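Long-range contacts in tail spike protein gp49 (Pseudomonas phage LKA1, PDB 4RU4), which probably cleaves the O-specific polysaccharide of the Pseudomonas cell surface as a lyase, helping the phage breach the host envelope during entry: residues B[13-17]-B[67-73]; B[134-140]-B[176-181]. The contacts are given in a common frame with arbitrary orientation. Numbering follows the deposited sequence.

In the fold
Contact 1 closes before contact 2 opens along the chain, and the two lie well apart: about 40 Å between centres and about 27 Å between nearest atoms. Contact 1 sits at the start of the model, where residues 13-17 lie against 67-73; strand 70-72 pairs in parallel with strand 89-93 and so begins the long parallel ladder of the beta-helix. Contact 2 belongs to a different sheet, in the Ig-like insertion that leaves the helix after strand 113-120 and returns by strand 197-202. One contact thus lies at the beginning of the elongated body, the other at the tip of a side domain, and neither lies at the calcium site.

Contact 1: B[13-17]-B[67-73]; sequences GRVTP and GAPVHIP
Start with Val15 and Pro17, whose side chains make the apolar centre against strand 70-72 and the residues flanking it. Val15 (chi1 m) sets CG1 3.9 Å from Ala68 CB and CG2 3.9 Å from Val70 CG2. Pro17 places CG 4.1 Å from Ile72 CG1 and CD 3.8 Å from Pro73 CD, and the same CD comes within 3.1 Å of His71 O. Val70 and Ile72 direct their CA-to-CB bonds away from 13-17; Ala63 and Leu60 of helix 55-65 pack on these two as well as on Val15 and Pro17.

The backbones run 77° apart end to end and meet in a single bridge, Val15 with Val70 (CA-CA 5.0 Å). After Arg14 (phi/psi -77/-61°), Val15 (-100/160°) and Thr16 (-121/160°) are extended; the kink lets Val15 N (3.1 Å) and, weakly, Arg14 N (2.9 Å) both donate to Pro69 O, while His71 N donates to Val15 O at 2.8 Å, nearly straight at 167°.

At the polar edge the loosely ordered Arg14 (chi1 m, chi2 t, chi3 m) lays one guanidinium face over Ala68 CB (CZ to CB 3.4 Å); Ser74 of a second subunit packs on it and on Pro69. The CA-to-CB bond of His71 (chi1 t) is directed toward 13-17, and Thr16 CG2 lies at the ring edge. Gly67, the first residue beyond helix 55-65 to leave helical angles (phi 84°), leads toward the strand. On its other edge strand 70-72 bonds in parallel to strand 89-93, so the N-terminal segment bridges one edge of the first strand in the parallel ladder of a pectin lyase-like beta-helix.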
# COMPACT_ATOMS: atom_id res chain seq x y z
N GLY B 13 -14.97 25.67 -19.31
CA GLY B 13 -15.91 26.54 -18.63
C GLY B 13 -16.73 27.39 -19.59
O GLY B 13 -16.44 27.44 -20.78
N ARG B 14 -17.75 28.07 -19.07
CA ARG B 14 -18.60 28.92 -19.89
C ARG B 14 -17.97 30.28 -20.24
O ARG B 14 -17.77 30.57 -21.42
CB ARG B 14 -19.97 29.13 -19.22
CG ARG B 14 -20.91 27.95 -19.28
CD ARG B 14 -22.34 28.41 -19.01
NE ARG B 14 -22.72 28.39 -17.59
CZ ARG B 14 -23.67 29.15 -17.04
NH1 ARG B 14 -23.93 29.04 -15.74
NH2 ARG B 14 -24.34 30.03 -17.78
N VAL B 15 -17.64 31.11 -19.24
CA VAL B 15 -17.11 32.44 -19.51
C VAL B 15 -15.59 32.53 -19.37
O VAL B 15 -14.97 31.70 -18.72
CB VAL B 15 -17.73 33.52 -18.58
CG1 VAL B 15 -19.25 33.51 -18.71
CG2 VAL B 15 -17.31 33.30 -17.13
N THR B 16 -15.00 33.55 -19.98
CA THR B 16 -13.57 33.79 -19.84
C THR B 16 -13.33 35.16 -19.25
O THR B 16 -14.20 36.03 -19.33
CB THR B 16 -12.82 33.69 -21.18
OG1 THR B 16 -13.30 34.72 -22.06
CG2 THR B 16 -13.02 32.32 -21.81
N PRO B 17 -12.13 35.39 -18.68
CA PRO B 17 -11.78 36.74 -18.23
C PRO B 17 -11.79 37.74 -19.40
O PRO B 17 -12.19 38.89 -19.22
CB PRO B 17 -10.34 36.57 -17.69
CG PRO B 17 -10.23 35.10 -17.34
CD PRO B 17 -11.09 34.39 -18.35
N GLY B 67 -21.51 33.60 -11.96
CA GLY B 67 -22.12 32.33 -11.59
C GLY B 67 -21.88 31.19 -12.58
O GLY B 67 -22.19 30.02 -12.30
N ALA B 68 -21.36 31.52 -13.76
CA ALA B 68 -20.97 30.51 -14.73
C ALA B 68 -19.58 29.96 -14.41
O ALA B 68 -18.75 30.66 -13.80
CB ALA B 68 -21.00 31.10 -16.13
N PRO B 69 -19.29 28.71 -14.84
CA PRO B 69 -17.93 28.20 -14.74
C PRO B 69 -16.99 29.10 -15.54
O PRO B 69 -17.36 29.59 -16.61
CB PRO B 69 -18.01 26.80 -15.39
CG PRO B 69 -19.43 26.40 -15.26
CD PRO B 69 -20.22 27.70 -15.40
N VAL B 70 -15.80 29.33 -15.01
CA VAL B 70 -14.84 30.24 -15.62
C VAL B 70 -13.70 29.45 -16.24
O VAL B 70 -13.08 28.61 -15.59
CB VAL B 70 -14.29 31.23 -14.58
CG1 VAL B 70 -13.24 32.17 -15.19
CG2 VAL B 70 -15.46 32.03 -13.99
N HIS B 71 -13.42 29.73 -17.51
CA HIS B 71 -12.25 29.17 -18.16
C HIS B 71 -11.20 30.26 -18.32
O HIS B 71 -11.50 31.33 -18.86
CB HIS B 71 -12.58 28.58 -19.53
CG HIS B 71 -11.36 28.10 -20.25
ND1 HIS B 71 -10.64 27.00 -19.84
CD2 HIS B 71 -10.69 28.60 -21.32
CE1 HIS B 71 -9.59 26.84 -20.63
NE2 HIS B 71 -9.60 27.80 -21.53
N ILE B 72 -9.99 29.99 -17.86
CA ILE B 72 -8.91 30.97 -17.93
C ILE B 72 -7.90 30.50 -18.97
O ILE B 72 -7.14 29.59 -18.72
CB ILE B 72 -8.19 31.12 -16.56
CG1 ILE B 72 -9.18 31.55 -15.48
CG2 ILE B 72 -7.03 32.12 -16.66
CD1 ILE B 72 -8.51 31.92 -14.15
N PRO B 73 -7.88 31.16 -20.13
CA PRO B 73 -6.91 30.89 -21.20
C PRO B 73 -5.51 31.19 -20.70
O PRO B 73 -5.42 32.02 -19.80
CB PRO B 73 -7.26 31.93 -22.27
CG PRO B 73 -8.68 32.27 -21.99
CD PRO B 73 -8.80 32.25 -20.49

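Contact 2: B[134-140]-B[176-181]; sequences IDFASTP and VSGNTV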
# COMPACT_ATOMS: atom_id res chain seq x y z
N ILE B 134 -29.55 9.94 15.07
CA ILE B 134 -29.54 11.23 15.72
C ILE B 134 -30.97 11.73 15.87
O ILE B 134 -31.73 11.75 14.89
CB ILE B 134 -28.77 12.28 14.85
CG1 ILE B 134 -27.36 11.80 14.52
CG2 ILE B 134 -28.72 13.62 15.55
CD1 ILE B 134 -26.46 11.59 15.72
N ASP B 135 -31.32 12.15 17.08
CA ASP B 135 -32.65 12.66 17.40
C ASP B 135 -32.65 14.18 17.60
O ASP B 135 -32.14 14.68 18.60
CB ASP B 135 -33.19 11.99 18.68
CG ASP B 135 -33.39 10.49 18.51
OD1 ASP B 135 -33.76 10.05 17.40
OD2 ASP B 135 -33.17 9.76 19.51
N PHE B 136 -33.26 14.90 16.65
CA PHE B 136 -33.31 16.35 16.68
C PHE B 136 -34.50 16.83 17.50
O PHE B 136 -35.55 16.18 17.52
CB PHE B 136 -33.39 16.90 15.26
CG PHE B 136 -32.07 16.90 14.55
CD1 PHE B 136 -31.65 15.79 13.82
CD2 PHE B 136 -31.23 18.00 14.61
CE1 PHE B 136 -30.43 15.79 13.15
CE2 PHE B 136 -30.00 18.00 13.95
CZ PHE B 136 -29.60 16.87 13.23
N ALA B 137 -34.31 17.96 18.17
CA ALA B 137 -35.35 18.52 19.04
C ALA B 137 -36.60 18.93 18.27
O ALA B 137 -37.68 18.99 18.85
CB ALA B 137 -34.80 19.70 19.82
N SER B 138 -36.46 19.22 16.99
CA SER B 138 -37.60 19.64 16.17
C SER B 138 -37.25 19.37 14.72
O SER B 138 -36.13 18.94 14.43
CB SER B 138 -37.91 21.13 16.39
OG SER B 138 -36.86 21.96 15.91
N THR B 139 -38.18 19.60 13.80
CA THR B 139 -37.99 19.19 12.39
C THR B 139 -36.71 19.75 11.74
O THR B 139 -36.59 20.96 11.60
CB THR B 139 -39.16 19.68 11.51
OG1 THR B 139 -40.40 19.17 12.01
CG2 THR B 139 -38.98 19.23 10.07
N PRO B 140 -35.76 18.87 11.34
CA PRO B 140 -34.53 19.39 10.73
C PRO B 140 -34.63 19.56 9.22
O PRO B 140 -35.24 18.72 8.55
CB PRO B 140 -33.51 18.28 11.03
CG PRO B 140 -34.33 17.03 11.07
CD PRO B 140 -35.67 17.44 11.65
N VAL B 176 -34.29 10.54 6.80
CA VAL B 176 -34.93 11.40 7.79
C VAL B 176 -36.35 10.86 7.96
O VAL B 176 -37.06 10.63 6.98
CB VAL B 176 -35.02 12.85 7.29
CG1 VAL B 176 -35.62 13.77 8.36
CG2 VAL B 176 -33.65 13.35 6.82
N SER B 177 -36.76 10.65 9.20
CA SER B 177 -38.13 10.28 9.46
C SER B 177 -38.57 11.06 10.67
O SER B 177 -38.07 10.82 11.76
CB SER B 177 -38.24 8.78 9.75
OG SER B 177 -39.60 8.42 9.92
N GLY B 178 -39.48 12.01 10.49
CA GLY B 178 -39.87 12.89 11.58
C GLY B 178 -38.65 13.65 12.08
O GLY B 178 -37.93 14.25 11.29
N ASN B 179 -38.40 13.60 13.38
CA ASN B 179 -37.24 14.28 13.94
C ASN B 179 -35.98 13.42 14.00
O ASN B 179 -34.93 13.86 14.47
CB ASN B 179 -37.56 14.81 15.34
CG ASN B 179 -38.51 15.96 15.29
OD1 ASN B 179 -38.69 16.56 14.23
ND2 ASN B 179 -39.12 16.29 16.42
N THR B 180 -36.10 12.19 13.53
CA THR B 180 -35.01 11.23 13.59
C THR B 180 -34.21 11.21 12.30
O THR B 180 -34.75 10.96 11.22
CB THR B 180 -35.55 9.83 13.82
OG1 THR B 180 -36.31 9.82 15.04
CG2 THR B 180 -34.41 8.82 13.92
N VAL B 181 -32.90 11.43 12.42
CA VAL B 181 -32.01 11.42 11.27
C VAL B 181 -30.98 10.29 11.39
O VAL B 181 -30.19 10.21 12.35
CB VAL B 181 -31.31 12.79 11.14
CG1 VAL B 181 -30.25 12.76 10.03
CG2 VAL B 181 -32.35 13.88 10.89
O HOH W 1 -36.81 11.56 17.31
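This is the end of a beta-hairpin in the Ig-like domain, with the 134-140 segment folded round it. Val176, next to last in the incoming strand 168-177, touches Pro140, CG1 to CG at 4.4 Å. A type II' turn then runs from Ser177 to Thr180, closed by Thr180 N to Ser177 O (3.0 Å) and Ser177 N to Thr180 O (2.9 Å). Gly178 holds the positive phi (59°) that such a turn needs at its second position, and its O lies 3.9 Å from Pro140 CD.

Of the turn residues, Asn179 has by far the largest area covered by 134-140, which bends round it: Phe136 N donates to its O at 2.9 Å, and its OD1 lies 3.1 Å from Thr139 N, at too poor an angle for a hydrogen bond. Thr180 pairs with Asp135 in a non-hydrogen-bonded antiparallel site. Val181 follows in a hydrogen-bonded pair with Ile134, N to O 2.8 Å in both directions, while its CG2 packs on Phe136 CE1 (3.5 Å) and Pro140 CG (3.7 Å). On the face carrying Asp135 and Thr180, one water lies 2.9 Å from Thr180 OG1 and makes a weak 3.4 Å bond to Asp135 OD1.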